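PDB 3ISP: HTH-type transcriptional regulator LysG from Mycobacterium tuberculosis, which binds DNA as a homodimeric LysR-type transcription factor and probably activates expression of the exporter LysE while repressing its own. Local coordinates for residues M106-S111 against E242-S247; E162-P167 against H261-L266; A230-L235 against L249-F254. All blocks are in the same frame, centred on the assembly; numbering follows the deposited sequence.

Interaction 1: residues M106-S111 against E242-S247; sequences MATWFS and EKLAAS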
loop_
_atom_site.group_PDB
_atom_site.type_symbol
_atom_site.label_atom_id
_atom_site.label_comp_id
_atom_site.label_asym_id
_atom_site.label_seq_id
_atom_site.Cartn_x
_atom_site.Cartn_y
_atom_site.Cartn_z
ATOM N N MET A 106 -11.301 15.376 19.340
ATOM C CA MET A 106 -12.684 15.017 19.626
ATOM C C MET A 106 -12.868 14.713 21.109
ATOM O O MET A 106 -13.914 14.989 21.682
ATOM C CB MET A 106 -13.155 13.837 18.760
ATOM C CG MET A 106 -14.544 13.301 19.129
ATOM S SD MET A 106 -15.905 14.479 18.929
ATOM C CE MET A 106 -15.869 14.673 17.188
ATOM N N ALA A 107 -11.844 14.158 21.736
ATOM C CA ALA A 107 -11.960 13.784 23.135
ATOM C C ALA A 107 -11.789 14.983 24.060
ATOM O O ALA A 107 -12.191 14.944 25.224
ATOM C CB ALA A 107 -10.961 12.701 23.485
ATOM N N THR A 108 -11.181 16.042 23.554
ATOM C CA THR A 108 -10.935 17.190 24.402
ATOM C C THR A 108 -11.814 18.368 24.007
ATOM O O THR A 108 -12.996 18.413 24.342
ATOM C CB THR A 108 -9.458 17.578 24.408
ATOM O OG1 THR A 108 -9.032 17.862 23.073
ATOM C CG2 THR A 108 -8.623 16.435 24.947
ATOM N N TRP A 109 -11.256 19.303 23.257
ATOM C CA TRP A 109 -11.949 20.555 23.007
ATOM C C TRP A 109 -13.104 20.495 22.015
ATOM O O TRP A 109 -14.111 21.175 22.226
ATOM C CB TRP A 109 -10.953 21.622 22.600
ATOM C CG TRP A 109 -10.246 21.335 21.334
ATOM C CD1 TRP A 109 -9.072 20.655 21.174
ATOM C CD2 TRP A 109 -10.654 21.751 20.028
ATOM N NE1 TRP A 109 -8.732 20.607 19.837
ATOM C CE2 TRP A 109 -9.685 21.276 19.116
ATOM C CE3 TRP A 109 -11.745 22.476 19.543
ATOM C CZ2 TRP A 109 -9.776 21.506 17.756
ATOM C CZ3 TRP A 109 -11.832 22.701 18.197
ATOM C CH2 TRP A 109 -10.854 22.218 17.313
ATOM N N PHE A 110 -12.988 19.689 20.957
ATOM C CA PHE A 110 -13.953 19.759 19.849
ATOM C C PHE A 110 -15.402 19.530 20.268
ATOM O O PHE A 110 -16.327 20.074 19.676
ATOM C CB PHE A 110 -13.583 18.792 18.727
ATOM C CG PHE A 110 -14.303 19.061 17.426
ATOM C CD1 PHE A 110 -13.714 19.822 16.441
ATOM C CD2 PHE A 110 -15.562 18.540 17.189
ATOM C CE1 PHE A 110 -14.376 20.063 15.252
ATOM C CE2 PHE A 110 -16.217 18.775 15.999
ATOM C CZ PHE A 110 -15.630 19.537 15.036
ATOM N N SER A 111 -15.592 18.703 21.282
ATOM C CA SER A 111 -16.912 18.432 21.822
ATOM C C SER A 111 -17.818 19.662 21.846
ATOM O O SER A 111 -19.014 19.561 21.608
ATOM C CB SER A 111 -16.764 17.894 23.236
ATOM O OG SER A 111 -18.011 17.911 23.890
ATOM N N GLU A 242 -2.954 17.201 27.269
ATOM C CA GLU A 242 -3.019 17.660 28.644
ATOM C C GLU A 242 -4.430 17.744 29.199
ATOM O O GLU A 242 -4.643 17.397 30.347
ATOM C CB GLU A 242 -2.305 18.993 28.832
ATOM C CG GLU A 242 -2.366 19.490 30.252
ATOM C CD GLU A 242 -1.883 20.909 30.387
ATOM O OE1 GLU A 242 -0.754 21.184 29.937
ATOM O OE2 GLU A 242 -2.631 21.742 30.947
ATOM N N LYS A 243 -5.396 18.197 28.411
ATOM C CA LYS A 243 -6.769 18.273 28.913
ATOM C C LYS A 243 -7.195 16.937 29.534
ATOM O O LYS A 243 -7.946 16.902 30.515
ATOM C CB LYS A 243 -7.752 18.667 27.808
ATOM C CG LYS A 243 -9.132 19.084 28.339
ATOM C CD LYS A 243 -10.132 19.365 27.221
ATOM C CE LYS A 243 -11.398 20.051 27.743
ATOM N NZ LYS A 243 -12.118 19.266 28.796
ATOM N N LEU A 244 -6.700 15.847 28.948
ATOM C CA LEU A 244 -7.050 14.482 29.343
ATOM C C LEU A 244 -6.234 13.949 30.526
ATOM O O LEU A 244 -6.695 13.073 31.262
ATOM C CB LEU A 244 -6.867 13.545 28.145
ATOM C CG LEU A 244 -8.085 13.129 27.327
ATOM C CD1 LEU A 244 -9.199 14.150 27.444
ATOM C CD2 LEU A 244 -7.709 12.876 25.870
ATOM N N ALA A 245 -5.014 14.459 30.689
ATOM C CA ALA A 245 -4.140 14.052 31.789
ATOM C C ALA A 245 -4.451 14.864 33.031
ATOM O O ALA A 245 -4.156 14.442 34.145
ATOM C CB ALA A 245 -2.684 14.237 31.406
ATOM N N ALA A 246 -5.046 16.034 32.827
ATOM C CA ALA A 246 -5.323 16.962 33.909
ATOM C C ALA A 246 -6.004 16.249 35.054
ATOM O O ALA A 246 -5.652 16.448 36.209
ATOM C CB ALA A 246 -6.191 18.107 33.416
ATOM N N SER A 247 -6.976 15.408 34.727
ATOM C CA SER A 247 -7.742 14.710 35.751
ATOM C C SER A 247 -6.942 13.613 36.485
ATOM O O SER A 247 -6.895 13.617 37.711
ATOM C CB SER A 247 -9.058 14.168 35.172
ATOM O OG SER A 247 -10.049 14.026 36.178
#
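Thr108 and Lys243 bring the two backbones nearest each other, with their CA atoms 6.2 Å apart. On one side the chain has just left helix 103-107 and turns through a short loop toward a 3-10 segment; on the other, Lys243 and Leu244 lie in the first turn of helix 242-251. No hydrogen bond crosses between the two segments, and side-chain carbons make most of the contact. Thr108 points at the helix and works with both of its carbon atoms. Its CB meets CD of Lys243 at 3.4 Å, and its methyl CG2 lies 3.7 Å from Lys243 CB. The lysine has CG anti to its backbone N (chi1 -166°), and its chain slides past the threonine in the opposite direction before bending at chi4 to place NZ. The hydroxyl of Thr108 turns back instead to the carbonyl O of Asp104, one helical turn earlier, so the polar branch is engaged within its own helix end and the methyl is presented to the partner. This is a contact between the two subdomains of the LysR regulatory domain, which has the bilobal fold of periplasmic binding proteins: helix 103-107 follows strand 95-101 in one lobe, helix 242-251 belongs to the other. Leu244 completes it, crossing Thr108 at about a right angle. Its CD1 rests 3.4 Å from Thr108 CG2, and its other methyl, CD2, touches Ala107 CB at 4.0 Å. Beyond the contact, Trp109 leads its indole away from helix 242-251 and packs on Leu160 and on Val285 and Ala288 of helix 276-288. The second subunit closes in nearby, with its Glu225 against Met106 and Ala107 and its Ala229 against Ser111.

Interaction 2: residues E162-P167 against H261-L266; sequences EMRYLP and HLDVPL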
loop_
_atom_site.group_PDB
_atom_site.type_symbol
_atom_site.label_atom_id
_atom_site.label_comp_id
_atom_site.label_asym_id
_atom_site.label_seq_id
_atom_site.Cartn_x
_atom_site.Cartn_y
_atom_site.Cartn_z
ATOM N N GLU A 162 -2.139 25.480 19.578
ATOM C CA GLU A 162 -1.417 24.218 19.732
ATOM C C GLU A 162 -1.968 23.388 20.891
ATOM O O GLU A 162 -2.439 23.939 21.895
ATOM C CB GLU A 162 0.075 24.476 19.918
ATOM C CG GLU A 162 0.673 25.312 18.819
ATOM C CD GLU A 162 2.140 25.602 19.055
ATOM O OE1 GLU A 162 2.611 25.395 20.205
ATOM O OE2 GLU A 162 2.811 26.043 18.087
ATOM N N MET A 163 -1.933 22.067 20.724
ATOM C CA MET A 163 -2.344 21.119 21.771
ATOM C C MET A 163 -1.080 20.639 22.475
ATOM O O MET A 163 -0.107 20.288 21.814
ATOM C CB MET A 163 -3.122 19.939 21.150
ATOM C CG MET A 163 -3.427 18.763 22.086
ATOM S SD MET A 163 -4.693 17.629 21.455
ATOM C CE MET A 163 -4.141 17.480 19.775
ATOM N N ARG A 164 -1.061 20.659 23.801
ATOM C CA ARG A 164 0.118 20.157 24.507
ATOM C C ARG A 164 -0.009 18.684 24.896
ATOM O O ARG A 164 -1.063 18.242 25.361
ATOM C CB ARG A 164 0.441 20.985 25.747
ATOM C CG ARG A 164 1.628 20.431 26.504
ATOM C CD ARG A 164 2.295 21.477 27.369
ATOM N NE ARG A 164 2.724 22.626 26.592
ATOM C CZ ARG A 164 2.870 23.847 27.089
ATOM N NH1 ARG A 164 2.617 24.075 28.365
ATOM N NH2 ARG A 164 3.254 24.842 26.304
ATOM N N TYR A 165 1.074 17.937 24.712
ATOM C CA TYR A 165 1.111 16.517 25.051
ATOM C C TYR A 165 2.105 16.217 26.176
ATOM O O TYR A 165 3.303 16.474 26.028
ATOM C CB TYR A 165 1.481 15.692 23.819
ATOM C CG TYR A 165 0.362 15.534 22.823
ATOM C CD1 TYR A 165 -0.505 14.460 22.899
ATOM C CD2 TYR A 165 0.185 16.451 21.795
ATOM C CE1 TYR A 165 -1.522 14.304 21.996
ATOM C CE2 TYR A 165 -0.838 16.304 20.888
ATOM C CZ TYR A 165 -1.692 15.231 20.992
ATOM O OH TYR A 165 -2.723 15.074 20.094
ATOM N N LEU A 166 1.608 15.664 27.286
ATOM C CA LEU A 166 2.442 15.291 28.439
ATOM C C LEU A 166 2.758 13.812 28.397
ATOM O O LEU A 166 1.860 13.006 28.195
ATOM C CB LEU A 166 1.707 15.599 29.740
ATOM C CG LEU A 166 1.182 17.031 29.769
ATOM C CD1 LEU A 166 0.381 17.343 31.023
ATOM C CD2 LEU A 166 2.361 17.969 29.634
ATOM N N PRO A 167 4.030 13.445 28.596
ATOM C CA PRO A 167 4.418 12.029 28.658
ATOM C C PRO A 167 4.030 11.456 30.016
ATOM O O PRO A 167 4.614 11.872 31.016
ATOM C CB PRO A 167 5.946 12.066 28.555
ATOM C CG PRO A 167 6.322 13.535 28.466
ATOM C CD PRO A 167 5.147 14.332 28.932
ATOM N N HIS A 261 7.666 18.256 27.260
ATOM C CA HIS A 261 6.363 18.116 26.614
ATOM C C HIS A 261 6.421 18.338 25.092
ATOM O O HIS A 261 7.477 18.654 24.533
ATOM C CB HIS A 261 5.327 19.047 27.254
ATOM C CG HIS A 261 5.714 20.497 27.236
ATOM N ND1 HIS A 261 5.898 21.204 26.069
ATOM C CD2 HIS A 261 5.927 21.372 28.245
ATOM C CE1 HIS A 261 6.222 22.451 26.359
ATOM N NE2 HIS A 261 6.241 22.579 27.673
ATOM N N LEU A 262 5.289 18.152 24.425
ATOM C CA LEU A 262 5.212 18.415 22.997
ATOM C C LEU A 262 4.071 19.354 22.695
ATOM O O LEU A 262 2.939 19.126 23.126
ATOM C CB LEU A 262 5.011 17.130 22.191
ATOM C CG LEU A 262 6.254 16.410 21.692
ATOM C CD1 LEU A 262 5.891 15.600 20.471
ATOM C CD2 LEU A 262 7.345 17.400 21.359
ATOM N N ASP A 263 4.370 20.414 21.956
ATOM C CA ASP A 263 3.320 21.260 21.424
ATOM C C ASP A 263 3.120 20.895 19.965
ATOM O O ASP A 263 4.080 20.805 19.187
ATOM C CB ASP A 263 3.652 22.741 21.587
ATOM C CG ASP A 263 3.700 23.171 23.039
ATOM O OD1 ASP A 263 2.664 23.076 23.730
ATOM O OD2 ASP A 263 4.774 23.622 23.490
ATOM N N VAL A 264 1.868 20.648 19.611
ATOM C CA VAL A 264 1.521 20.294 18.247
ATOM C C VAL A 264 0.533 21.320 17.741
ATOM O O VAL A 264 -0.574 21.418 18.252
ATOM C CB VAL A 264 0.894 18.886 18.181
ATOM C CG1 VAL A 264 1.005 18.307 16.778
ATOM C CG2 VAL A 264 1.579 17.970 19.174
ATOM N N PRO A 265 0.947 22.124 16.759
ATOM C CA PRO A 265 0.017 23.068 16.139
ATOM C C PRO A 265 -1.139 22.322 15.495
ATOM O O PRO A 265 -0.915 21.352 14.770
ATOM C CB PRO A 265 0.865 23.719 15.045
ATOM C CG PRO A 265 2.256 23.550 15.478
ATOM C CD PRO A 265 2.308 22.248 16.212
ATOM N N LEU A 266 -2.360 22.760 15.775
ATOM C CA LEU A 266 -3.523 22.321 15.022
ATOM C C LEU A 266 -3.956 23.397 14.015
ATOM O O LEU A 266 -3.607 24.578 14.162
ATOM C CB LEU A 266 -4.667 22.008 15.963
ATOM C CG LEU A 266 -4.445 20.806 16.882
ATOM C CD1 LEU A 266 -5.618 20.666 17.826
ATOM C CD2 LEU A 266 -4.250 19.542 16.079
#
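His261 and Arg164 stack flat on each other, the imidazole and guanidinium planes 13° apart and the group centres separated by 3.8 Å. With CG of His261 between its backbone N and carbonyl carbon (chi1 57°), the imidazole is turned back toward strand 162-167, where one face of the ring meets Arg164 NE over its centre while CD adds a CH-pi contact. Leu262 opens the antiparallel pairing: its N donates to Tyr165 O at 3.1 Å, and its O accepts from Tyr165 N at 2.7 Å. On the face shared by Arg164 and Glu162, Asp263 holds the arginine in a salt bridge. NE approaches OD1 on the syn side, somewhat out of the carboxylate plane, at 2.9 Å, and NH2 adds weaker bonds to both oxygens. The guanidinium is thus gripped at its edge by Asp263 and covered on one face by His261. Glu162 OE1 lies 4.2 Å from Asp263 OD1, close enough for like charges to repel, an effect the bound arginine would be expected to ease. Val264 forms the next hydrogen-bonded pair, its N to Met163 O at 3.0 Å and its O from Met163 N at 2.9 Å, and its methyl CG2 meets the CD2 side of the Tyr165 ring obliquely. Pro265 runs alongside Glu162, whose CG rests 3.6 Å from Pro265 CA. At the end of the segment, Leu266 packs on Trp109 and Leu292. Running antiparallel, with 154° between the directions of the two short segments, the strands form the connection that joins the subdomains in LysR regulatory domains. Helix 201-210 covers Tyr165 and Leu262 on one face, whereas Arg164 and Leu166 meet Glu242 at the start of helix 242-251; strand 238-241 lies on the far side of strand 155-169.

Interaction 3: residues A230-L235 against L249-F254; sequences AARAGL and LADGSF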
loop_
_atom_site.group_PDB
_atom_site.type_symbol
_atom_site.label_atom_id
_atom_site.label_comp_id
_atom_site.label_asym_id
_atom_site.label_seq_id
_atom_site.Cartn_x
_atom_site.Cartn_y
_atom_site.Cartn_z
ATOM N N ALA A 230 -5.036 1.400 28.824
ATOM C CA ALA A 230 -3.656 0.949 28.755
ATOM C C ALA A 230 -2.783 1.689 29.765
ATOM O O ALA A 230 -2.092 1.066 30.576
ATOM C CB ALA A 230 -3.111 1.129 27.351
ATOM N N ALA A 231 -2.809 3.020 29.713
ATOM C CA ALA A 231 -1.961 3.812 30.589
ATOM C C ALA A 231 -2.403 3.642 32.029
ATOM O O ALA A 231 -1.578 3.420 32.908
ATOM C CB ALA A 231 -1.982 5.273 30.197
ATOM N N ARG A 232 -3.704 3.745 32.274
ATOM C CA ARG A 232 -4.218 3.586 33.624
ATOM C C ARG A 232 -3.861 2.206 34.197
ATOM O O ARG A 232 -3.623 2.069 35.391
ATOM C CB ARG A 232 -5.722 3.819 33.659
ATOM C CG ARG A 232 -6.113 5.269 33.835
ATOM C CD ARG A 232 -7.632 5.410 33.911
ATOM N NE ARG A 232 -8.064 6.804 33.985
ATOM C CZ ARG A 232 -8.040 7.549 35.090
ATOM N NH1 ARG A 232 -7.594 7.040 36.231
ATOM N NH2 ARG A 232 -8.457 8.811 35.051
ATOM N N ALA A 233 -3.807 1.202 33.326
ATOM C CA ALA A 233 -3.453 -0.162 33.690
ATOM C C ALA A 233 -1.938 -0.450 33.628
ATOM O O ALA A 233 -1.515 -1.582 33.396
ATOM C CB ALA A 233 -4.207 -1.134 32.803
ATOM N N GLY A 234 -1.125 0.577 33.824
ATOM C CA GLY A 234 0.315 0.422 33.858
ATOM C C GLY A 234 1.014 -0.334 32.742
ATOM O O GLY A 234 2.156 -0.754 32.907
ATOM N N LEU A 235 0.361 -0.501 31.601
ATOM C CA LEU A 235 1.009 -1.152 30.462
ATOM C C LEU A 235 2.264 -0.429 29.969
ATOM O O LEU A 235 3.227 -1.066 29.536
ATOM C CB LEU A 235 0.029 -1.307 29.305
ATOM C CG LEU A 235 -0.647 -2.668 29.181
ATOM C CD1 LEU A 235 -1.463 -2.752 27.885
ATOM C CD2 LEU A 235 0.413 -3.758 29.232
ATOM N N LEU A 249 -3.888 13.423 36.795
ATOM C CA LEU A 249 -2.785 14.038 37.519
ATOM C C LEU A 249 -3.262 14.484 38.914
ATOM O O LEU A 249 -2.482 14.530 39.868
ATOM C CB LEU A 249 -2.190 15.203 36.719
ATOM C CG LEU A 249 -0.957 14.962 35.833
ATOM C CD1 LEU A 249 -0.532 13.510 35.773
ATOM C CD2 LEU A 249 -1.162 15.541 34.426
ATOM N N ALA A 250 -4.546 14.804 39.026
ATOM C CA ALA A 250 -5.124 15.191 40.306
ATOM C C ALA A 250 -5.372 13.943 41.145
ATOM O O ALA A 250 -4.796 13.787 42.214
ATOM C CB ALA A 250 -6.416 15.981 40.091
ATOM N N ASP A 251 -6.243 13.068 40.644
ATOM C CA ASP A 251 -6.410 11.683 41.115
ATOM C C ASP A 251 -5.188 11.026 41.743
ATOM O O ASP A 251 -5.312 10.207 42.640
ATOM C CB ASP A 251 -6.797 10.792 39.930
ATOM C CG ASP A 251 -8.283 10.680 39.746
ATOM O OD1 ASP A 251 -9.026 11.286 40.541
ATOM O OD2 ASP A 251 -8.713 9.981 38.807
ATOM N N GLY A 252 -4.010 11.342 41.229
ATOM C CA GLY A 252 -2.834 10.565 41.545
ATOM C C GLY A 252 -2.729 9.412 40.566
ATOM O O GLY A 252 -1.684 8.779 40.460
ATOM N N SER A 253 -3.810 9.156 39.834
ATOM C CA SER A 253 -3.860 8.052 38.876
ATOM C C SER A 253 -2.742 8.074 37.815
ATOM O O SER A 253 -2.259 7.012 37.413
ATOM C CB SER A 253 -5.222 8.006 38.187
ATOM O OG SER A 253 -6.267 8.295 39.094
ATOM N N PHE A 254 -2.356 9.269 37.349
ATOM C CA PHE A 254 -1.222 9.426 36.441
ATOM C C PHE A 254 -0.111 10.229 37.091
ATOM O O PHE A 254 -0.379 11.074 37.932
ATOM C CB PHE A 254 -1.624 10.187 35.179
ATOM C CG PHE A 254 -2.290 9.354 34.137
ATOM C CD1 PHE A 254 -2.146 7.982 34.121
ATOM C CD2 PHE A 254 -3.032 9.956 33.143
ATOM C CE1 PHE A 254 -2.768 7.222 33.151
ATOM C CE2 PHE A 254 -3.649 9.211 32.172
ATOM C CZ PHE A 254 -3.518 7.842 32.173
#
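Phe254 reaches across to the end of helix 224-232, where Ala231 CB touches its CZ at 3.6 Å in an oblique approach. The rim of the ring, at CE1, lies 3.7 Å from the backbone N of Arg232, which sits near the ring plane. The side chain of Arg232 crosses Phe254 at about a right angle: CG packs on CE1 at 3.9 Å, and the chain then runs extended to NE, leaving the guanidinium some way over the ring. With CZ 5.6 Å from the ring centroid, any cation-pi attraction is weak. Further out, NH1 lies against Ser253 CB, and NH2 makes a long salt bridge of 3.9 Å to Asp251 OD2. Pro248 of helix 242-251 touches Arg232, Ser253 and Phe254, and Phe240 of strand 238-241 meets the Phe254 ring edge to face, so the ring lies between these two elements and the end of helix 224-232. Gly252 O accepts a hydrogen bond from Arg171. The second subunit packs against the turn that follows helix 224-232, its Asp115 against Ala233 and its Gly118 against Leu235. Helix 224-232 itself finishes in a Schellman motif, with Leu235 N bonded to Ala230 O, Gly234 N bonded to Ala231 O, and Gly234 at positive phi as the C-prime residue.

In the fold
From the N terminus, 106-111 comes first, and interaction 1 closes its loop when the chain returns at 242-247. Strand segment 162-167 begins the loop of interaction 2 within that span, and 261-266 closes it later, so the two loops cross. Interaction 3, from 230-235 to 249-254, is nested inside interaction 2 and also crosses interaction 1, with which it shares helix 242-251. That helix starts beside the two connecting strands, Glu242 N probably bonding to Arg164 O, and Leu249 packs on Leu166. Together the contacts tie one subdomain to the other, the connecting strands to helix 242-251, and the end of that helix and the turn after it to the end of helix 224-232; interactions 1 and 3 also adjoin the second subunit.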